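Local coordinates for phenazine biosynthesis protein PhzF family (Enterococcus faecalis, PDB 1S7J) that probably acts as an isomerase of the PhzF family, whose members share the two-lobed fold of diaminopimelate epimerase, at residues Met1-Val15 and Ile246-Leu260. Numbering follows the deposited sequence.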
loop_
_atom_site.group_PDB
_atom_site.type_symbol
_atom_site.label_atom_id
_atom_site.label_comp_id
_atom_site.label_asym_id
_atom_site.label_seq_id
_atom_site.Cartn_x
_atom_site.Cartn_y
_atom_site.Cartn_z
ATOM N N MET A 1 2.151 -16.685 26.728
ATOM C CA MET A 1 0.732 -16.244 26.883
ATOM C C MET A 1 0.571 -14.767 26.458
ATOM O O MET A 1 -0.468 -14.381 25.926
ATOM C CB MET A 1 0.339 -16.444 28.358
ATOM C CG MET A 1 -1.176 -16.568 28.511
ATOM S SD MET A 1 -1.762 -15.871 30.066
ATOM C CE MET A 1 -2.701 -17.243 30.750
ATOM N N SER A 2 1.608 -13.972 26.673
ATOM C CA SER A 2 1.571 -12.547 26.311
ATOM C C SER A 2 2.418 -12.245 25.028
ATOM O O SER A 2 3.599 -12.585 24.956
ATOM C CB SER A 2 2.052 -11.703 27.498
ATOM O OG SER A 2 2.017 -10.317 27.219
ATOM N N TYR A 3 1.776 -11.620 24.043
ATOM C CA TYR A 3 2.426 -11.277 22.775
ATOM C C TYR A 3 2.198 -9.824 22.419
ATOM O O TYR A 3 1.117 -9.456 21.994
ATOM C CB TYR A 3 1.854 -12.135 21.640
ATOM C CG TYR A 3 2.047 -13.621 21.801
ATOM C CD1 TYR A 3 1.388 -14.320 22.797
ATOM C CD2 TYR A 3 2.885 -14.325 20.954
ATOM C CE1 TYR A 3 1.562 -15.693 22.953
ATOM C CE2 TYR A 3 3.065 -15.697 21.097
ATOM C CZ TYR A 3 2.400 -16.372 22.105
ATOM O OH TYR A 3 2.580 -17.726 22.279
ATOM N N PRO A 4 3.227 -8.992 22.537
ATOM C CA PRO A 4 3.075 -7.562 22.208
ATOM C C PRO A 4 2.639 -7.343 20.748
ATOM O O PRO A 4 3.010 -8.118 19.866
ATOM C CB PRO A 4 4.494 -7.006 22.422
ATOM C CG PRO A 4 5.101 -7.960 23.425
ATOM C CD PRO A 4 4.613 -9.295 22.938
ATOM N N TYR A 5 1.833 -6.308 20.506
ATOM C CA TYR A 5 1.402 -5.993 19.159
ATOM C C TYR A 5 1.297 -4.514 19.015
ATOM O O TYR A 5 1.326 -3.780 20.005
ATOM C CB TYR A 5 0.069 -6.686 18.796
ATOM C CG TYR A 5 -1.134 -6.186 19.547
ATOM C CD1 TYR A 5 -1.786 -5.011 19.165
ATOM C CD2 TYR A 5 -1.623 -6.877 20.653
ATOM C CE1 TYR A 5 -2.882 -4.538 19.871
ATOM C CE2 TYR A 5 -2.710 -6.418 21.358
ATOM C CZ TYR A 5 -3.341 -5.247 20.967
ATOM O OH TYR A 5 -4.423 -4.794 21.679
ATOM N N TYR A 6 1.230 -4.040 17.765
ATOM C CA TYR A 6 1.134 -2.624 17.472
ATOM C C TYR A 6 0.154 -2.430 16.345
ATOM O O TYR A 6 -0.019 -3.312 15.513
ATOM C CB TYR A 6 2.518 -2.063 17.064
ATOM C CG TYR A 6 3.602 -2.223 18.126
ATOM C CD1 TYR A 6 4.128 -3.487 18.431
ATOM C CD2 TYR A 6 4.070 -1.126 18.842
ATOM C CE1 TYR A 6 5.085 -3.646 19.434
ATOM C CE2 TYR A 6 5.027 -1.275 19.845
ATOM C CZ TYR A 6 5.528 -2.532 20.137
ATOM O OH TYR A 6 6.447 -2.668 21.141
ATOM N N ILE A 7 -0.555 -1.316 16.363
ATOM C CA ILE A 7 -1.518 -0.995 15.323
ATOM C C ILE A 7 -1.047 0.317 14.799
ATOM O O ILE A 7 -1.058 1.313 15.523
ATOM C CB ILE A 7 -2.947 -0.806 15.882
ATOM C CG1 ILE A 7 -3.392 -2.028 16.685
ATOM C CG2 ILE A 7 -3.905 -0.539 14.746
ATOM C CD1 ILE A 7 -3.470 -3.290 15.889
ATOM N N VAL A 8 -0.580 0.347 13.564
ATOM C CA VAL A 8 -0.100 1.579 12.992
ATOM C C VAL A 8 -0.773 1.957 11.703
ATOM O O VAL A 8 -1.193 1.090 10.923
ATOM C CB VAL A 8 1.461 1.564 12.839
ATOM C CG1 VAL A 8 2.024 0.203 13.193
ATOM C CG2 VAL A 8 1.894 1.995 11.450
ATOM N N ASP A 9 -0.976 3.247 11.525
ATOM C CA ASP A 9 -1.576 3.783 10.328
ATOM C C ASP A 9 -0.407 4.194 9.419
ATOM O O ASP A 9 0.266 5.202 9.672
ATOM C CB ASP A 9 -2.448 4.999 10.659
ATOM C CG ASP A 9 -3.609 4.648 11.589
ATOM O OD1 ASP A 9 -4.093 5.552 12.304
ATOM O OD2 ASP A 9 -4.031 3.472 11.611
ATOM N N ALA A 10 -0.111 3.352 8.436
ATOM C CA ALA A 10 0.979 3.604 7.501
ATOM C C ALA A 10 0.606 4.705 6.519
ATOM O O ALA A 10 -0.509 4.746 6.019
ATOM C CB ALA A 10 1.336 2.334 6.772
ATOM N N PHE A 11 1.565 5.573 6.233
ATOM C CA PHE A 11 1.381 6.711 5.320
ATOM C C PHE A 11 0.498 7.776 5.908
ATOM O O PHE A 11 -0.102 8.583 5.180
ATOM C CB PHE A 11 0.828 6.252 3.961
ATOM C CG PHE A 11 1.767 5.369 3.191
ATOM C CD1 PHE A 11 1.619 3.989 3.215
ATOM C CD2 PHE A 11 2.812 5.923 2.433
ATOM C CE1 PHE A 11 2.489 3.171 2.510
ATOM C CE2 PHE A 11 3.682 5.109 1.728
ATOM C CZ PHE A 11 3.524 3.738 1.762
ATOM N N ALA A 12 0.435 7.815 7.238
ATOM C CA ALA A 12 -0.386 8.784 7.947
ATOM C C ALA A 12 0.425 9.629 8.894
ATOM O O ALA A 12 1.329 9.137 9.551
ATOM C CB ALA A 12 -1.466 8.066 8.711
ATOM N N GLU A 13 0.078 10.899 8.990
ATOM C CA GLU A 13 0.733 11.868 9.862
ATOM C C GLU A 13 0.041 11.856 11.250
ATOM O O GLU A 13 0.630 12.228 12.269
ATOM C CB GLU A 13 0.657 13.259 9.199
ATOM C CG GLU A 13 1.886 14.145 9.322
ATOM C CD GLU A 13 1.686 15.558 8.763
ATOM O OE1 GLU A 13 2.648 16.360 8.840
ATOM O OE2 GLU A 13 0.580 15.866 8.244
ATOM N N GLU A 14 -1.243 11.495 11.226
ATOM C CA GLU A 14 -2.086 11.445 12.429
ATOM C C GLU A 14 -2.974 10.194 12.343
ATOM O O GLU A 14 -3.155 9.635 11.260
ATOM C CB GLU A 14 -2.974 12.691 12.506
ATOM C CG GLU A 14 -3.927 12.846 11.313
ATOM C CD GLU A 14 -4.927 13.982 11.486
ATOM O OE1 GLU A 14 -4.525 15.161 11.372
ATOM O OE2 GLU A 14 -6.125 13.691 11.720
ATOM N N VAL A 15 -3.520 9.753 13.479
ATOM C CA VAL A 15 -4.383 8.564 13.485
ATOM C C VAL A 15 -5.666 8.801 12.703
ATOM O O VAL A 15 -6.073 9.945 12.471
ATOM C CB VAL A 15 -4.743 8.081 14.937
ATOM C CG1 VAL A 15 -3.467 7.716 15.726
ATOM C CG2 VAL A 15 -5.533 9.139 15.662
ATOM N N ILE A 246 8.916 4.776 -2.861
ATOM C CA ILE A 246 7.868 5.531 -2.168
ATOM C C ILE A 246 8.226 5.660 -0.696
ATOM O O ILE A 246 8.630 4.675 -0.051
ATOM C CB ILE A 246 6.457 4.869 -2.287
ATOM C CG1 ILE A 246 6.469 3.459 -1.711
ATOM C CG2 ILE A 246 5.998 4.872 -3.715
ATOM C CD1 ILE A 246 5.141 2.773 -1.778
ATOM N N GLY A 247 8.119 6.865 -0.169
ATOM C CA GLY A 247 8.422 7.087 1.230
ATOM C C GLY A 247 7.230 7.650 1.957
ATOM O O GLY A 247 6.581 8.569 1.454
ATOM N N GLY A 248 6.928 7.123 3.132
ATOM C CA GLY A 248 5.791 7.638 3.880
ATOM C C GLY A 248 5.960 7.624 5.379
ATOM O O GLY A 248 6.772 6.859 5.907
ATOM N N THR A 249 5.239 8.512 6.062
ATOM C CA THR A 249 5.277 8.583 7.521
ATOM C C THR A 249 4.371 7.491 8.113
ATOM O O THR A 249 3.831 6.669 7.379
ATOM C CB THR A 249 4.835 9.989 8.051
ATOM O OG1 THR A 249 3.567 10.360 7.484
ATOM C CG2 THR A 249 5.871 11.038 7.680
ATOM N N ALA A 250 4.280 7.441 9.436
ATOM C CA ALA A 250 3.442 6.459 10.120
ATOM C C ALA A 250 3.039 6.951 11.506
ATOM O O ALA A 250 3.703 7.814 12.099
ATOM C CB ALA A 250 4.147 5.146 10.225
ATOM N N LYS A 251 1.960 6.380 12.032
ATOM C CA LYS A 251 1.450 6.748 13.359
ATOM C C LYS A 251 0.940 5.564 14.128
ATOM O O LYS A 251 0.153 4.767 13.615
ATOM C CB LYS A 251 0.337 7.786 13.234
ATOM C CG LYS A 251 0.765 9.212 13.590
ATOM C CD LYS A 251 1.045 9.358 15.086
ATOM C CE LYS A 251 1.392 10.800 15.466
ATOM N NZ LYS A 251 0.282 11.752 15.179
ATOM N N LEU A 252 1.398 5.427 15.365
ATOM C CA LEU A 252 0.972 4.341 16.233
ATOM C C LEU A 252 -0.435 4.666 16.737
ATOM O O LEU A 252 -0.673 5.751 17.282
ATOM C CB LEU A 252 1.904 4.215 17.434
ATOM C CG LEU A 252 2.283 2.831 17.966
ATOM C CD1 LEU A 252 2.161 2.808 19.474
ATOM C CD2 LEU A 252 1.441 1.765 17.363
ATOM N N PHE A 253 -1.369 3.771 16.493
ATOM C CA PHE A 253 -2.726 3.958 16.961
ATOM C C PHE A 253 -2.845 3.330 18.334
ATOM O O PHE A 253 -3.388 3.927 19.247
ATOM C CB PHE A 253 -3.748 3.297 16.006
ATOM C CG PHE A 253 -5.132 3.235 16.568
ATOM C CD1 PHE A 253 -5.864 4.412 16.790
ATOM C CD2 PHE A 253 -5.690 2.013 16.953
ATOM C CE1 PHE A 253 -7.131 4.372 17.399
ATOM C CE2 PHE A 253 -6.959 1.958 17.561
ATOM C CZ PHE A 253 -7.678 3.143 17.786
ATOM N N ALA A 254 -2.343 2.101 18.457
ATOM C CA ALA A 254 -2.398 1.360 19.702
ATOM C C ALA A 254 -1.245 0.387 19.867
ATOM O O ALA A 254 -0.636 -0.046 18.895
ATOM C CB ALA A 254 -3.717 0.606 19.800
ATOM N N LYS A 255 -0.984 0.031 21.111
ATOM C CA LYS A 255 0.075 -0.896 21.496
ATOM C C LYS A 255 -0.513 -1.737 22.616
ATOM O O LYS A 255 -1.181 -1.193 23.501
ATOM C CB LYS A 255 1.281 -0.099 22.046
ATOM C CG LYS A 255 2.375 -0.951 22.646
ATOM C CD LYS A 255 3.225 -0.141 23.630
ATOM C CE LYS A 255 3.730 -1.020 24.772
ATOM N NZ LYS A 255 4.645 -0.277 25.687
ATOM N N GLY A 256 -0.268 -3.024 22.613
ATOM C CA GLY A 256 -0.819 -3.851 23.665
ATOM C C GLY A 256 -0.237 -5.208 23.672
ATOM O O GLY A 256 0.912 -5.395 23.286
ATOM N N GLU A 257 -1.024 -6.200 24.097
ATOM C CA GLU A 257 -0.587 -7.582 24.155
ATOM C C GLU A 257 -1.763 -8.510 23.884
ATOM O O GLU A 257 -2.851 -8.283 24.393
ATOM C CB GLU A 257 -0.033 -7.897 25.532
ATOM C CG GLU A 257 1.037 -6.953 26.008
ATOM C CD GLU A 257 1.470 -7.234 27.416
ATOM O OE1 GLU A 257 0.590 -7.328 28.312
ATOM O OE2 GLU A 257 2.688 -7.369 27.637
ATOM N N ALA A 258 -1.547 -9.541 23.058
ATOM C CA ALA A 258 -2.590 -10.507 22.764
ATOM C C ALA A 258 -2.290 -11.708 23.657
ATOM O O ALA A 258 -1.140 -11.923 24.030
ATOM C CB ALA A 258 -2.571 -10.894 21.267
ATOM N N TYR A 259 -3.325 -12.442 24.057
ATOM C CA TYR A 259 -3.150 -13.605 24.932
ATOM C C TYR A 259 -3.619 -14.870 24.231
ATOM O O TYR A 259 -4.714 -14.903 23.669
ATOM C CB TYR A 259 -3.929 -13.394 26.243
ATOM C CG TYR A 259 -3.502 -12.157 27.018
ATOM C CD1 TYR A 259 -4.209 -10.958 26.897
ATOM C CD2 TYR A 259 -2.368 -12.175 27.830
ATOM C CE1 TYR A 259 -3.786 -9.792 27.570
ATOM C CE2 TYR A 259 -1.939 -11.020 28.504
ATOM C CZ TYR A 259 -2.653 -9.833 28.361
ATOM O OH TYR A 259 -2.218 -8.681 28.983
ATOM N N LEU A 260 -2.780 -15.913 24.255
ATOM C CA LEU A 260 -3.105 -17.177 23.577
ATOM C C LEU A 260 -2.985 -18.407 24.480
ATOM O O LEU A 260 -3.570 -19.473 24.120
ATOM C CB LEU A 260 -2.197 -17.349 22.364
ATOM C CG LEU A 260 -2.053 -16.135 21.454
ATOM C CD1 LEU A 260 -1.110 -16.477 20.329
ATOM C CD2 LEU A 260 -3.422 -15.701 20.920
HETATM O O HOH W 1 -2.890 11.872 15.769
#
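Tyr3, Tyr5, Ile7 and Asp9 exchange backbone hydrogen bonds with Ala258, Gly256, Ala254 and Lys251, joining the antiparallel strands 2-10 and 250-259. The intervening Tyr6, Val8 and Ala10 make backbone hydrogen bonds on the other side, with Val23, Ala21 and Asn19. Pro4, lacking an N-H, suits such a non-hydrogen-bonded position.

At Ile7 the pairing slips by one residue in a classic beta bulge: Ile7 O accepts from Phe253 N (2.7 Å), nearly along the C=O axis, and from Ala254 N (3.3 Å), on a lone pair. Gly256 leaves room for the Tyr5 ring; Tyr5 CG sits between backbone N and carbonyl carbon (chi1 68°), folding the ring over Gly256 CA in a CH-pi contact, 4.1 Å from the centroid. Leu260 CD1 likewise lies over a face of Tyr3.

At the end of strand 2-10 a type II turn, Asp9 to Ala12, brings Phe11 N to Thr249 O (2.8 Å). Lys251 gives NZ to Glu13 O (3.0 Å) and, weakly, to a water that also takes Val15 N; Asp9 OD1 receives Phe16 N. Phe11 CD2 packs 3.7 Å from Gly248 CA, where a side chain would collide.

Pairing of the chain's two ends, with strand 243-259 running between both lobes, is consistent with the diaminopimelate epimerase-like fold.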